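Local coordinates for protein tryptophan halogenase superfamily (Brevundimonas sp. BAL3, PDB 6FRL) that probably uses reduced flavin to halogenate aromatic substrates, as in related tryptophan halogenases, and prefers bromination over chlorination, at residues 165-169 / 170-174; 281-284 / 285-288. All coordinates share one frame; numbering follows the deposited sequence.

Two local turns of the chain, with centres about 11 Å apart, illustrate how a helix start and a hairpin tip can share one charged link. Contact 1 (165-169 / 170-174) turns a strand into a helix; contact 2 (281-284 / 285-288) closes a hairpin later in the chain. They meet where Asp168 OD2 forms a 2.7 Å salt bridge with Arg286 NH2. Beside it, Leu283 CD2 packs 3.4 Å from Leu167 CA. In contact 1, the side chain of Ala169 is about 6 Å from a bound L(+)-tartaric acid (TLA), probably from the crystallisation liquor. Ala173 touches a GxGxxG-type glycine motif, consistent with flavin binding nearby, so contact 1 borders the probable dinucleotide-binding region.

Contact 1 of 2, residues 165-169 / 170-174; sequences LHLDA and GLFAQ
Asp168 and Leu171 meet at the point where strand 164-168 gives way to helix 169-182. Asp168 is the N-cap: its OD1 accepts the backbone N-H of Leu171 at 3.1 Å, an amide that has no preceding helical turn to supply a carbonyl. The donor comes from above the carboxylate, 53° out of its plane. With CG trans to the backbone N (chi1 -171°), the carboxylate reaches forward over the first turn, and Leu171 CG rests 3.7 Å from Asp168 CG.

The other carboxylate oxygen, OD2, is taken by a salt bridge to Arg286, so the two oxygens serve a helix end and a cation. A leucine in place of Asp168 would probably leave the Leu171 N-H without its side-chain acceptor and Arg286 without its counter-charge. The backbone takes over at once: Phe172 N donates to Asp168 O at 3.0 Å and Ala173 N to Ala169 O at 2.8 Å, the first regular helical bonds, followed by Gln174 N to Gly170 O at 3.0 Å.

Alongside these polar bonds is an apolar contact. Leu167 CD2 sits over one face of the Phe172 ring, displaced toward its CG side, in a CH-pi contact 4.1 Å from the ring centroid. Ile62 and Val76, from helices 61-68 and 73-79, also touch Phe172 and place the ring in the interior.

The whole is a classic aspartate-capped helix N-terminus, here at a junction leading from a small antiparallel sheet into a helix beside the probable Rossmann-type glycine motif.

Contact 2 of 2, residues 281-284 / 285-288; sequences IPLR and HRAG
A tight beta hairpin joins strands 276-282 and 286-293, with Arg284 and His285 at the corner of a type I turn. The strands are paired antiparallel: Ile281 and Gly288 form a hydrogen-bonded pair, Ile281 N reaching Gly288 O at 2.8 Å in a nearly straight bond (175°), and Gly288 N returning to Ile281 O. Pro282 and Ala287 are the non-hydrogen-bonded pair that follows; Ala287 CB lies 4.1 Å from Pro282 CA. Nearest the turn, Leu283 N donates to Arg286 O at 2.7 Å, the bond more bent at 135°.

Across the end of the hairpin, Leu283 CD1 lies over one face of the Arg286 guanidinium, toward its rim and 3.8 Å from NH2. The arginine chain is bent at chi3 (36°), and its NH2 also pairs with Asp168. At the corner itself, Arg284 CB covers one face of the His285 ring.

Arg284 leaves the turn to form a salt bridge with Asp505 and to donate to Met77 O and Arg78 O, at the end of helix 73-79. Within the seven-stranded mixed sheet the hairpin lies between strands 268-273 and 250-257, while His166 of strand 164-168 packs against Ile281 and Pro282.

Contact 1 of 2, residues 165-169 / 170-174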
loop_
_atom_site.group_PDB
_atom_site.type_symbol
_atom_site.label_atom_id
_atom_site.label_comp_id
_atom_site.label_asym_id
_atom_site.label_seq_id
_atom_site.Cartn_x
_atom_site.Cartn_y
_atom_site.Cartn_z
ATOM N N LEU B 165 -2.985 20.161 14.382
ATOM C CA LEU B 165 -3.493 21.426 14.911
ATOM C C LEU B 165 -4.992 21.452 15.192
ATOM O O LEU B 165 -5.815 20.799 14.492
ATOM C CB LEU B 165 -3.203 22.569 13.929
ATOM C CG LEU B 165 -1.814 22.683 13.330
ATOM C CD1 LEU B 165 -1.740 23.929 12.441
ATOM C CD2 LEU B 165 -0.776 22.697 14.437
ATOM N N HIS B 166 -5.336 22.204 16.239
ATOM C CA HIS B 166 -6.655 22.794 16.373
ATOM C C HIS B 166 -6.452 24.216 15.884
ATOM O O HIS B 166 -5.562 24.898 16.386
ATOM C CB HIS B 166 -7.115 22.822 17.849
ATOM C CG HIS B 166 -7.130 21.483 18.520
ATOM N ND1 HIS B 166 -6.297 21.176 19.571
ATOM C CD2 HIS B 166 -7.883 20.374 18.291
ATOM C CE1 HIS B 166 -6.536 19.934 19.964
ATOM N NE2 HIS B 166 -7.485 19.419 19.195
ATOM N N LEU B 167 -7.255 24.689 14.940
ATOM C CA LEU B 167 -7.038 26.036 14.417
ATOM C C LEU B 167 -8.297 26.752 13.927
ATOM O O LEU B 167 -9.355 26.136 13.684
ATOM C CB LEU B 167 -5.954 26.020 13.317
ATOM C CG LEU B 167 -6.036 25.017 12.149
ATOM C CD1 LEU B 167 -7.450 24.746 11.635
ATOM C CD2 LEU B 167 -5.168 25.474 10.992
ATOM N N ASP B 168 -8.165 28.070 13.766
ATOM C CA ASP B 168 -9.238 28.871 13.164
ATOM C C ASP B 168 -9.169 28.723 11.652
ATOM O O ASP B 168 -8.232 29.181 11.044
ATOM C CB ASP B 168 -9.162 30.354 13.572
ATOM C CG ASP B 168 -10.411 31.141 13.134
ATOM O OD1 ASP B 168 -10.832 31.036 11.967
ATOM O OD2 ASP B 168 -10.994 31.864 13.946
ATOM N N ALA B 169 -10.183 28.107 11.057
ATOM C CA ALA B 169 -10.167 27.810 9.623
ATOM C C ALA B 169 -10.196 29.076 8.769
ATOM O O ALA B 169 -9.526 29.148 7.738
ATOM C CB ALA B 169 -11.301 26.887 9.256
ATOM N N GLY B 170 -10.975 30.056 9.218
ATOM C CA GLY B 170 -11.033 31.387 8.599
ATOM C C GLY B 170 -9.670 32.070 8.566
ATOM O O GLY B 170 -9.263 32.552 7.529
ATOM N N LEU B 171 -8.954 32.079 9.688
ATOM C CA LEU B 171 -7.597 32.649 9.719
ATOM C C LEU B 171 -6.644 31.859 8.827
ATOM O O LEU B 171 -5.821 32.453 8.141
ATOM C CB LEU B 171 -7.036 32.725 11.151
ATOM C CG LEU B 171 -7.797 33.634 12.145
ATOM C CD1 LEU B 171 -7.113 33.617 13.524
ATOM C CD2 LEU B 171 -7.912 35.075 11.593
ATOM N N PHE B 172 -6.756 30.523 8.849
ATOM C CA PHE B 172 -5.968 29.640 7.981
ATOM C C PHE B 172 -6.240 30.000 6.518
ATOM O O PHE B 172 -5.293 30.183 5.738
ATOM C CB PHE B 172 -6.275 28.165 8.252
ATOM C CG PHE B 172 -5.348 27.189 7.576
ATOM C CD1 PHE B 172 -3.982 27.328 7.667
ATOM C CD2 PHE B 172 -5.858 26.078 6.897
ATOM C CE1 PHE B 172 -3.131 26.386 7.092
ATOM C CE2 PHE B 172 -5.011 25.143 6.299
ATOM C CZ PHE B 172 -3.651 25.306 6.399
ATOM N N ALA B 173 -7.506 30.178 6.164
ATOM C CA ALA B 173 -7.846 30.626 4.797
ATOM C C ALA B 173 -7.202 31.972 4.441
ATOM O O ALA B 173 -6.631 32.108 3.374
ATOM C CB ALA B 173 -9.356 30.662 4.569
ATOM N N GLN B 174 -7.259 32.932 5.345
ATOM C CA GLN B 174 -6.606 34.239 5.139
ATOM C C GLN B 174 -5.074 34.131 4.955
ATOM O O GLN B 174 -4.529 34.734 4.034
ATOM C CB GLN B 174 -6.971 35.236 6.251
ATOM C CG GLN B 174 -8.428 35.715 6.191
ATOM C CD GLN B 174 -8.737 36.881 7.172
ATOM O OE1 GLN B 174 -7.842 37.652 7.616
ATOM N NE2 GLN B 174 -10.015 37.007 7.509
#

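Contact 2 of 2, residues 281-284 / 285-288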
loop_
_atom_site.group_PDB
_atom_site.type_symbol
_atom_site.label_atom_id
_atom_site.label_comp_id
_atom_site.label_asym_id
_atom_site.label_seq_id
_atom_site.Cartn_x
_atom_site.Cartn_y
_atom_site.Cartn_z
ATOM N N ILE B 281 -13.253 21.723 20.464
ATOM C CA ILE B 281 -12.014 21.969 19.761
ATOM C C ILE B 281 -11.355 23.215 20.362
ATOM O O ILE B 281 -11.826 24.329 20.165
ATOM C CB ILE B 281 -12.313 22.098 18.261
ATOM C CG1 ILE B 281 -12.816 20.718 17.757
ATOM C CG2 ILE B 281 -11.078 22.614 17.492
ATOM C CD1 ILE B 281 -13.119 20.620 16.275
ATOM N N PRO B 282 -10.285 23.019 21.149
ATOM C CA PRO B 282 -9.706 24.152 21.842
ATOM C C PRO B 282 -8.734 24.965 20.976
ATOM O O PRO B 282 -7.787 24.410 20.421
ATOM C CB PRO B 282 -8.961 23.496 22.991
ATOM C CG PRO B 282 -8.642 22.115 22.538
ATOM C CD PRO B 282 -9.600 21.743 21.466
ATOM N N LEU B 283 -9.002 26.270 20.854
ATOM C CA LEU B 283 -8.009 27.249 20.371
ATOM C C LEU B 283 -7.356 27.911 21.569
ATOM O O LEU B 283 -7.708 27.591 22.706
ATOM C CB LEU B 283 -8.668 28.279 19.428
ATOM C CG LEU B 283 -9.437 27.675 18.231
ATOM C CD1 LEU B 283 -10.006 28.741 17.318
ATOM C CD2 LEU B 283 -8.571 26.722 17.428
ATOM N N ARG B 284 -6.398 28.804 21.324
ATOM C CA ARG B 284 -5.631 29.455 22.416
ATOM C C ARG B 284 -6.455 30.231 23.432
ATOM O O ARG B 284 -6.204 30.083 24.629
ATOM C CB ARG B 284 -4.494 30.348 21.884
ATOM C CG ARG B 284 -3.211 29.571 21.630
ATOM C CD ARG B 284 -1.960 30.433 21.670
ATOM N NE ARG B 284 -1.975 31.492 20.661
ATOM C CZ ARG B 284 -1.835 31.317 19.335
ATOM N NH1 ARG B 284 -1.668 30.100 18.782
ATOM N NH2 ARG B 284 -1.872 32.397 18.534
ATOM N N HIS B 285 -7.406 31.045 22.966
ATOM C CA HIS B 285 -8.321 31.827 23.858
ATOM C C HIS B 285 -9.822 31.572 23.574
ATOM O O HIS B 285 -10.697 32.161 24.204
ATOM C CB HIS B 285 -8.040 33.351 23.763
ATOM C CG HIS B 285 -6.587 33.728 23.855
ATOM N ND1 HIS B 285 -5.840 33.564 25.002
ATOM C CD2 HIS B 285 -5.754 34.290 22.943
ATOM C CE1 HIS B 285 -4.602 33.988 24.787
ATOM N NE2 HIS B 285 -4.526 34.437 23.545
ATOM N N ARG B 286 -10.119 30.680 22.645
ATOM C CA ARG B 286 -11.487 30.409 22.198
ATOM C C ARG B 286 -11.625 28.919 21.917
ATOM O O ARG B 286 -10.634 28.186 21.895
ATOM C CB ARG B 286 -11.814 31.206 20.929
ATOM C CG ARG B 286 -11.981 32.718 21.134
ATOM C CD ARG B 286 -11.665 33.535 19.857
ATOM N NE ARG B 286 -12.073 32.861 18.604
ATOM C CZ ARG B 286 -11.307 32.625 17.519
ATOM N NH1 ARG B 286 -10.024 33.017 17.431
ATOM N NH2 ARG B 286 -11.852 31.979 16.497
ATOM N N ALA B 287 -12.855 28.456 21.727
ATOM C CA ALA B 287 -13.039 27.062 21.351
ATOM C C ALA B 287 -14.221 26.878 20.413
ATOM O O ALA B 287 -15.195 27.627 20.484
ATOM C CB ALA B 287 -13.174 26.191 22.579
ATOM N N GLY B 288 -14.091 25.899 19.512
ATOM C CA GLY B 288 -15.199 25.384 18.741
ATOM C C GLY B 288 -15.992 24.384 19.579
ATOM O O GLY B 288 -15.408 23.552 20.295
#